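Alkaline serine protease (Pseudoalteromonas sp., PDB 1Y9Z) probably cleaves peptide bonds in proteins as a cold-adapted alkaline serine endopeptidase of the subtilisin family. Local coordinates at residues 18-22 with 86-92; 49-53 with 104-108; 315-320 with 335-339; 385-389 with 428-432. One frame throughout, in Å; residues are numbered along the deposited sequence.

Overall arrangement
Four long-range contacts illustrate how a subtilisin-like chain pins its loops. From the N terminus, contact 1 sets the loop before strand 25-30 against the loop before strand 92-100, two parallel neighbours of the central sheet. Before it closes, contact 2 has opened at 49-53, and it ends at 104-108, so the two cross; contact 2 joins the loop after strand 44-47 to the loop leading into helix 110-119. Contact 3 follows in series and closes a short loop in the inserted beta barrel, on the opposite side of the chain's centre from both. Contact 4 closes last, fastening the end of helix 421-430 to the turn after helix 368-385, with nearest atoms about 5 Å from contact 1.

Contact 1 of 4, residues 18-22 with 86-92; sequences DSQAG and MPNQNAN
Asp18 OD2 is gripped from the second loop by the backbone N of Asn88, at 3.0 Å and with an N-H...O angle of 160°, and this donor lies on the syn side of the carboxylate. A water adds a second partner, 2.8 Å from the same OD2, and it also accepts from Asn90 N at 2.8 Å. The carboxylate thus reaches two neighbouring points of the 86-92 backbone, one directly and one through the water. With CG wedged between the backbone N and the carbonyl carbon (chi1 68°), the carboxylate turns toward the 86-92 backbone, and Asp18 CB settles 3.9 Å from CB of Met86. Farther along, Ala21 brings the apolar part: its CB lies 3.7 Å from Ala91 CB and 4.0 Å from Met86 SD. Asp18 and Met86 also meet Leu381 of helix 368-385, which packs beside them. At the end of the contact Asn92 ND2 gives a weak bond to Gly22 O (2.8 Å), while its stronger partner is Arg24 O. A buried acid bound by a main-chain N-H and an ordered water is probably stabilised as a carboxylate, and the direct N-H bond and the water tie the 18-22 turn to the 86-92 loop.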
# COMPACT_ATOMS: atom_id res chain seq x y z
N ASP A 18 -8.10 16.32 -10.19
CA ASP A 18 -7.21 17.10 -9.33
C ASP A 18 -6.84 18.44 -9.95
O ASP A 18 -5.84 19.05 -9.57
CB ASP A 18 -5.93 16.30 -9.02
CG ASP A 18 -5.05 16.10 -10.24
OD1 ASP A 18 -5.42 16.56 -11.34
OD2 ASP A 18 -3.97 15.48 -10.10
N SER A 19 -7.64 18.92 -10.89
CA SER A 19 -7.35 20.18 -11.56
C SER A 19 -7.17 21.37 -10.63
O SER A 19 -6.46 22.31 -10.96
CB SER A 19 -8.45 20.51 -12.59
OG SER A 19 -9.66 20.86 -11.95
N GLN A 20 -7.80 21.33 -9.46
CA GLN A 20 -7.69 22.44 -8.51
C GLN A 20 -6.77 22.14 -7.33
O GLN A 20 -6.67 22.95 -6.40
CB GLN A 20 -9.07 22.83 -7.99
CG GLN A 20 -10.07 23.20 -9.08
CD GLN A 20 -9.54 24.27 -10.02
OE1 GLN A 20 -9.18 25.37 -9.58
NE2 GLN A 20 -9.49 23.96 -11.30
N ALA A 21 -6.10 20.99 -7.36
CA ALA A 21 -5.22 20.59 -6.27
C ALA A 21 -4.04 21.54 -6.06
O ALA A 21 -3.32 21.43 -5.07
CB ALA A 21 -4.72 19.17 -6.49
N GLY A 22 -3.85 22.47 -6.99
CA GLY A 22 -2.77 23.42 -6.86
C GLY A 22 -3.02 24.37 -5.71
O GLY A 22 -2.12 25.11 -5.29
N MET A 86 -3.66 11.88 -7.07
CA MET A 86 -3.62 13.14 -7.83
C MET A 86 -2.43 12.97 -8.78
O MET A 86 -1.31 13.37 -8.46
CB MET A 86 -3.40 14.31 -6.87
CG MET A 86 -4.49 14.42 -5.81
SD MET A 86 -4.21 15.70 -4.58
CE MET A 86 -2.99 14.89 -3.54
N PRO A 87 -2.68 12.40 -9.96
CA PRO A 87 -1.66 12.14 -10.98
C PRO A 87 -1.40 13.16 -12.09
O PRO A 87 -0.54 12.92 -12.94
CB PRO A 87 -2.15 10.83 -11.58
CG PRO A 87 -3.63 11.14 -11.71
CD PRO A 87 -3.98 11.84 -10.39
N ASN A 88 -2.12 14.27 -12.09
CA ASN A 88 -1.94 15.23 -13.18
C ASN A 88 -1.01 16.42 -12.98
O ASN A 88 -1.16 17.45 -13.65
CB ASN A 88 -3.31 15.70 -13.65
CG ASN A 88 -4.22 14.55 -14.04
OD1 ASN A 88 -5.17 14.22 -13.32
ND2 ASN A 88 -3.92 13.91 -15.16
N GLN A 89 -0.05 16.29 -12.08
CA GLN A 89 0.93 17.34 -11.85
C GLN A 89 0.33 18.69 -11.44
O GLN A 89 0.73 19.74 -11.94
CB GLN A 89 1.80 17.50 -13.10
CG GLN A 89 2.61 16.25 -13.43
CD GLN A 89 3.12 16.23 -14.86
OE1 GLN A 89 2.42 15.82 -15.78
NE2 GLN A 89 4.36 16.68 -15.04
N ASN A 90 -0.63 18.65 -10.52
CA ASN A 90 -1.29 19.85 -10.04
C ASN A 90 -1.02 20.09 -8.55
O ASN A 90 -0.65 21.19 -8.14
CB ASN A 90 -2.80 19.75 -10.27
CG ASN A 90 -3.17 19.87 -11.73
OD1 ASN A 90 -3.97 19.08 -12.25
ND2 ASN A 90 -2.61 20.86 -12.41
N ALA A 91 -1.21 19.05 -7.75
CA ALA A 91 -0.99 19.15 -6.31
C ALA A 91 0.43 19.56 -5.95
O ALA A 91 1.38 19.20 -6.64
CB ALA A 91 -1.33 17.83 -5.65
N ASN A 92 0.55 20.32 -4.87
CA ASN A 92 1.86 20.75 -4.39
C ASN A 92 2.25 19.73 -3.33
O ASN A 92 1.47 19.42 -2.43
CB ASN A 92 1.79 22.14 -3.76
CG ASN A 92 1.40 23.20 -4.76
OD1 ASN A 92 2.13 23.49 -5.70
ND2 ASN A 92 0.22 23.78 -4.57
O HOH W 1 -1.63 16.48 -9.04

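Contact 2 of 4, residues 49-53 with 104-108; sequences NNSGT and WGYSS
An Asx turn begins at Asn50, which is also the first residue of a type I beta turn ending at Thr53; its side chain crosses to the 104-108 loop. Its OD1 takes two backbone donors from opposite faces of the carbonyl plane: Gly52 N at 3.0 Å closes the Asx turn, and Ser107 N at 2.8 Å, with an angle of 158° at the hydrogen, makes the crossing bond. ND2 completes the pair by donating to Ser107 OG at 2.8 Å, so both ends of the amide bind one residue and its rotation is fixed. Because CG stands opposite the backbone N (chi1 179°), the amide extends over one face of the Tyr106 ring, the two planes only 23° apart, and Asn50 CB sits 3.4 Å from Tyr106 CE1. Beside this stack, Gly52 CA makes a C-H...O contact with Gly105 O (3.3 Å). Thr53 lays its methyl CG2 3.6 Å from Gly105 C, while its hydroxyl bonds Lys97 O of strand 92-100. An Asx turn overlapping a type I turn thus joins the loop after strand 44-47 to the one after strand 103-104, a strand that by comparison with subtilisin probably borders the substrate cleft of the alpha/beta domain.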
# COMPACT_ATOMS: atom_id res chain seq x y z
N ASN A 49 15.74 20.18 3.18
CA ASN A 49 16.79 19.30 3.65
C ASN A 49 17.08 19.43 5.14
O ASN A 49 16.89 20.49 5.74
CB ASN A 49 18.11 19.55 2.91
CG ASN A 49 18.11 18.98 1.50
OD1 ASN A 49 17.36 18.06 1.19
ND2 ASN A 49 18.99 19.51 0.66
N ASN A 50 17.55 18.33 5.72
CA ASN A 50 17.93 18.29 7.13
C ASN A 50 19.34 17.72 7.19
O ASN A 50 19.66 16.75 6.50
CB ASN A 50 16.97 17.42 7.93
CG ASN A 50 17.35 17.33 9.39
OD1 ASN A 50 18.02 16.39 9.81
ND2 ASN A 50 16.93 18.32 10.17
N SER A 51 20.19 18.34 8.00
CA SER A 51 21.59 17.92 8.13
C SER A 51 21.81 16.43 8.38
O SER A 51 22.84 15.89 8.01
CB SER A 51 22.27 18.73 9.23
OG SER A 51 21.67 18.49 10.49
N GLY A 52 20.84 15.77 9.01
CA GLY A 52 21.01 14.36 9.30
C GLY A 52 20.53 13.36 8.27
O GLY A 52 20.78 12.16 8.42
N THR A 53 19.86 13.82 7.22
CA THR A 53 19.34 12.90 6.21
C THR A 53 19.67 13.22 4.76
O THR A 53 18.98 12.77 3.85
CB THR A 53 17.80 12.77 6.34
OG1 THR A 53 17.21 14.07 6.26
CG2 THR A 53 17.43 12.14 7.67
N TRP A 104 15.72 6.36 11.69
CA TRP A 104 15.49 7.78 11.94
C TRP A 104 16.83 8.51 12.03
O TRP A 104 17.68 8.18 12.85
CB TRP A 104 14.70 7.97 13.24
CG TRP A 104 14.40 9.41 13.56
CD1 TRP A 104 15.24 10.33 14.13
CD2 TRP A 104 13.16 10.11 13.33
NE1 TRP A 104 14.61 11.54 14.26
CE2 TRP A 104 13.34 11.44 13.78
CE3 TRP A 104 11.93 9.73 12.77
CZ2 TRP A 104 12.32 12.39 13.70
CZ3 TRP A 104 10.92 10.69 12.69
CH2 TRP A 104 11.12 12.00 13.15
N GLY A 105 17.00 9.51 11.17
CA GLY A 105 18.24 10.28 11.16
C GLY A 105 18.03 11.78 11.25
O GLY A 105 18.99 12.54 11.23
N TYR A 106 16.77 12.20 11.36
CA TYR A 106 16.45 13.62 11.45
C TYR A 106 17.21 14.23 12.63
O TYR A 106 17.30 13.61 13.69
CB TYR A 106 14.94 13.79 11.65
CG TYR A 106 14.37 15.08 11.11
CD1 TYR A 106 14.50 15.41 9.76
CD2 TYR A 106 13.65 15.95 11.94
CE1 TYR A 106 13.93 16.57 9.25
CE2 TYR A 106 13.08 17.12 11.43
CZ TYR A 106 13.22 17.42 10.09
OH TYR A 106 12.66 18.57 9.59
N SER A 107 17.75 15.42 12.44
CA SER A 107 18.51 16.09 13.50
C SER A 107 17.63 16.54 14.65
O SER A 107 18.13 16.87 15.72
CB SER A 107 19.25 17.30 12.94
OG SER A 107 18.35 18.35 12.60
N SER A 108 16.32 16.56 14.43
CA SER A 108 15.40 16.98 15.47
C SER A 108 14.21 16.04 15.62
O SER A 108 14.23 14.91 15.14
CB SER A 108 14.92 18.41 15.19
OG SER A 108 14.33 18.98 16.34

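Contact 3 of 4, residues 315-320 with 335-339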
# COMPACT_ATOMS: atom_id res chain seq x y z
N PRO A 315 -10.56 -13.70 -0.20
CA PRO A 315 -10.54 -13.63 -1.67
C PRO A 315 -9.78 -12.46 -2.29
O PRO A 315 -9.49 -12.48 -3.49
CB PRO A 315 -12.03 -13.60 -2.02
CG PRO A 315 -12.61 -12.83 -0.88
CD PRO A 315 -11.91 -13.44 0.32
N GLY A 316 -9.44 -11.46 -1.49
CA GLY A 316 -8.71 -10.32 -2.02
C GLY A 316 -7.29 -10.66 -2.41
O GLY A 316 -6.81 -11.77 -2.16
N LEU A 317 -6.60 -9.71 -3.03
CA LEU A 317 -5.22 -9.93 -3.44
C LEU A 317 -4.30 -9.96 -2.23
O LEU A 317 -4.25 -9.00 -1.45
CB LEU A 317 -4.77 -8.83 -4.41
CG LEU A 317 -3.36 -8.96 -4.98
CD1 LEU A 317 -3.24 -10.24 -5.80
CD2 LEU A 317 -3.05 -7.75 -5.84
N GLN A 318 -3.57 -11.05 -2.06
CA GLN A 318 -2.67 -11.19 -0.93
C GLN A 318 -1.20 -11.17 -1.36
O GLN A 318 -0.84 -11.65 -2.43
CB GLN A 318 -2.95 -12.50 -0.18
CG GLN A 318 -4.41 -12.72 0.19
CD GLN A 318 -4.99 -11.62 1.06
OE1 GLN A 318 -4.36 -11.19 2.04
NE2 GLN A 318 -6.19 -11.16 0.72
N ASN A 319 -0.36 -10.59 -0.50
CA ASN A 319 1.08 -10.49 -0.72
C ASN A 319 1.70 -11.04 0.57
O ASN A 319 2.34 -10.32 1.32
CB ASN A 319 1.48 -9.02 -0.91
CG ASN A 319 2.99 -8.82 -0.99
OD1 ASN A 319 3.49 -7.73 -0.69
ND2 ASN A 319 3.71 -9.85 -1.39
N PRO A 320 1.52 -12.35 0.82
CA PRO A 320 2.05 -12.99 2.03
C PRO A 320 3.51 -13.37 1.99
O PRO A 320 4.14 -13.38 0.94
CB PRO A 320 1.16 -14.21 2.16
CG PRO A 320 1.04 -14.65 0.73
CD PRO A 320 0.81 -13.33 -0.02
N SER A 335 1.26 -14.79 -6.62
CA SER A 335 -0.02 -14.78 -5.92
C SER A 335 -1.02 -13.88 -6.64
O SER A 335 -0.68 -12.76 -7.04
CB SER A 335 0.18 -14.28 -4.49
OG SER A 335 -1.06 -14.04 -3.84
N VAL A 336 -2.25 -14.36 -6.81
CA VAL A 336 -3.31 -13.60 -7.46
C VAL A 336 -4.58 -13.72 -6.63
O VAL A 336 -4.70 -14.64 -5.82
CB VAL A 336 -3.60 -14.11 -8.90
CG1 VAL A 336 -2.35 -13.96 -9.77
CG2 VAL A 336 -4.05 -15.56 -8.86
N ASP A 337 -5.53 -12.81 -6.83
CA ASP A 337 -6.77 -12.86 -6.05
C ASP A 337 -7.67 -14.00 -6.54
O ASP A 337 -7.38 -14.63 -7.56
CB ASP A 337 -7.49 -11.51 -6.08
CG ASP A 337 -8.01 -11.12 -7.45
OD1 ASP A 337 -8.31 -9.92 -7.64
OD2 ASP A 337 -8.12 -11.99 -8.33
N ARG A 338 -8.74 -14.27 -5.81
CA ARG A 338 -9.63 -15.37 -6.17
C ARG A 338 -10.29 -15.24 -7.53
O ARG A 338 -10.36 -16.22 -8.28
CB ARG A 338 -10.70 -15.57 -5.09
CG ARG A 338 -11.52 -16.83 -5.29
CD ARG A 338 -12.41 -17.12 -4.10
NE ARG A 338 -13.10 -18.40 -4.24
CZ ARG A 338 -12.50 -19.59 -4.23
NH1 ARG A 338 -11.18 -19.67 -4.08
NH2 ARG A 338 -13.22 -20.70 -4.37
N ALA A 339 -10.79 -14.05 -7.85
CA ALA A 339 -11.45 -13.84 -9.14
C ALA A 339 -10.51 -14.21 -10.28
O ALA A 339 -10.91 -14.87 -11.24
CB ALA A 339 -11.88 -12.39 -9.26
O HOH W 2 -11.18 -11.94 -5.76
O HOH W 3 -3.70 -13.61 -3.31
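Pro315 O serves two donors at the start of helix 338-345. Arg338 N bonds it directly at 3.0 Å, almost straight at 174°, and Ala339 N arrives through a water that lies 2.9 Å from the same oxygen. N-H groups in a first helical turn lack carbonyl partners within the helix; here Pro315 O serves two of them. Asp337, the N-cap residue, caps a further backbone N just past the segment, and its OD2 binds Thr340 OG1. Ser335 OG, placed opposite its own backbone N (chi1 170°), donates to Gln318 O at 2.8 Å and accepts from a second water and from Arg281 NH2. That water also accepts from Gln318 N at 2.9 Å and donates to Val336 O. Within the loop, Gln318 NE2 donates to Gly316 O at 3.0 Å from above its carbonyl plane and also reaches Asp181 OD1; Ser310 OG is a further partner of that oxygen. Leu317 CD1 packs 3.7 Å from Val336 CA, and Pro315 CB 3.9 Å from Arg338 CB; the guanidinium beyond is salt-bridged to Glu280. A side-chain N-cap, with a loop carbonyl and a water completing the first turn, marks the junction of strand 333-336 and helix 338-345 in the inserted beta barrel domain.

Contact 4 of 4, residues 385-389 with 428-432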
# COMPACT_ATOMS: atom_id res chain seq x y z
N TYR A 385 -11.48 20.95 -3.73
CA TYR A 385 -12.76 21.41 -4.28
C TYR A 385 -13.40 22.43 -3.35
O TYR A 385 -14.25 23.22 -3.76
CB TYR A 385 -13.74 20.24 -4.45
CG TYR A 385 -13.52 19.36 -5.66
CD1 TYR A 385 -12.60 18.31 -5.63
CD2 TYR A 385 -14.27 19.54 -6.82
CE1 TYR A 385 -12.44 17.46 -6.72
CE2 TYR A 385 -14.11 18.70 -7.92
CZ TYR A 385 -13.20 17.66 -7.87
OH TYR A 385 -13.07 16.81 -8.95
N HIS A 386 -12.99 22.42 -2.08
CA HIS A 386 -13.53 23.34 -1.08
C HIS A 386 -12.45 23.80 -0.11
O HIS A 386 -12.51 23.48 1.08
CB HIS A 386 -14.66 22.65 -0.31
CG HIS A 386 -15.83 22.29 -1.17
ND1 HIS A 386 -16.71 23.23 -1.67
CD2 HIS A 386 -16.26 21.09 -1.64
CE1 HIS A 386 -17.62 22.62 -2.40
NE2 HIS A 386 -17.37 21.33 -2.40
N PRO A 387 -11.47 24.56 -0.59
CA PRO A 387 -10.38 25.06 0.24
C PRO A 387 -10.81 26.02 1.35
O PRO A 387 -10.02 26.35 2.23
CB PRO A 387 -9.45 25.73 -0.77
CG PRO A 387 -10.41 26.23 -1.81
CD PRO A 387 -11.33 25.05 -1.98
N GLU A 388 -12.07 26.46 1.30
CA GLU A 388 -12.57 27.38 2.31
C GLU A 388 -12.90 26.65 3.61
O GLU A 388 -12.97 27.27 4.67
CB GLU A 388 -13.81 28.13 1.80
CG GLU A 388 -15.08 27.29 1.66
CD GLU A 388 -15.12 26.45 0.40
OE1 GLU A 388 -16.11 25.71 0.22
OE2 GLU A 388 -14.17 26.54 -0.41
N CYS A 389 -13.11 25.34 3.53
CA CYS A 389 -13.43 24.55 4.71
C CYS A 389 -12.17 24.29 5.53
O CYS A 389 -11.06 24.29 5.00
CB CYS A 389 -14.08 23.23 4.30
SG CYS A 389 -15.58 23.38 3.28
N LEU A 428 -19.28 17.96 1.12
CA LEU A 428 -18.80 19.34 1.20
C LEU A 428 -19.45 20.23 0.15
O LEU A 428 -19.49 21.45 0.30
CB LEU A 428 -17.27 19.37 1.06
CG LEU A 428 -16.51 18.70 2.21
CD1 LEU A 428 -15.02 18.71 1.91
CD2 LEU A 428 -16.80 19.44 3.51
N ASP A 429 -19.97 19.62 -0.92
CA ASP A 429 -20.64 20.38 -1.97
C ASP A 429 -21.87 21.07 -1.40
O ASP A 429 -22.27 22.13 -1.88
CB ASP A 429 -21.06 19.45 -3.11
CG ASP A 429 -19.94 19.20 -4.11
OD1 ASP A 429 -20.11 18.32 -4.98
OD2 ASP A 429 -18.90 19.89 -4.03
N GLU A 430 -22.47 20.45 -0.39
CA GLU A 430 -23.65 21.02 0.26
C GLU A 430 -23.21 22.20 1.12
O GLU A 430 -23.79 23.28 1.06
CB GLU A 430 -24.34 19.96 1.12
CG GLU A 430 -24.87 18.78 0.32
CD GLU A 430 -25.90 19.19 -0.71
OE1 GLU A 430 -26.94 19.76 -0.33
OE2 GLU A 430 -25.66 18.94 -1.92
N SER A 431 -22.18 21.97 1.93
CA SER A 431 -21.62 22.99 2.81
C SER A 431 -20.42 22.39 3.52
O SER A 431 -20.19 21.18 3.44
CB SER A 431 -22.65 23.44 3.85
OG SER A 431 -22.79 22.48 4.87
N CYS A 432 -19.65 23.22 4.21
CA CYS A 432 -18.48 22.73 4.92
C CYS A 432 -18.86 21.80 6.07
O CYS A 432 -18.00 21.14 6.66
CB CYS A 432 -17.64 23.89 5.46
SG CYS A 432 -16.69 24.81 4.21
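The first segment, after helix 368-385, folds into a type I beta turn from His386 to Cys389, closed by Cys389 N bonding His386 O at 3.1 Å; the second is the last part of helix 421-430 and the residues just after it. Their backbones come closest where Cys389 and Cys432 face each other, and a disulfide crosslink fastens the residues following helix 421-430, the last helix of this subtilase chain, to the turn. The SG-SG bond is 2.0 Å long, with a chi3 of -86°, close to the favoured right angle. His386 forms the second fastening. Its CG lies anti to the carbonyl carbon (chi1 -63°), which brings the ring to Asp429 and Leu428. NE2 donates to Asp429 OD2 at 2.7 Å, nearly in the ring plane and onto the anti lone pair, with the carboxylate turned 70° from the ring. On the other nitrogen, ND1 donates to Glu388 OE1 at 3.2 Å, from within its own turn. An imidazole held between two carboxylates is probably drawn toward its doubly protonated, cationic form. Asp429 OD1 has its own salt bridge to Lys425, so the acid joins that lysine and the imidazole. Leu428 runs alongside the imidazole in the opposite direction, with its O over one ring face and its CB 3.4 Å from His386 CD2. Glu388 CG rests 3.9 Å from Cys432 SG, and one Leu428 methyl, CD2, lies 4.1 Å from Cys389 SG.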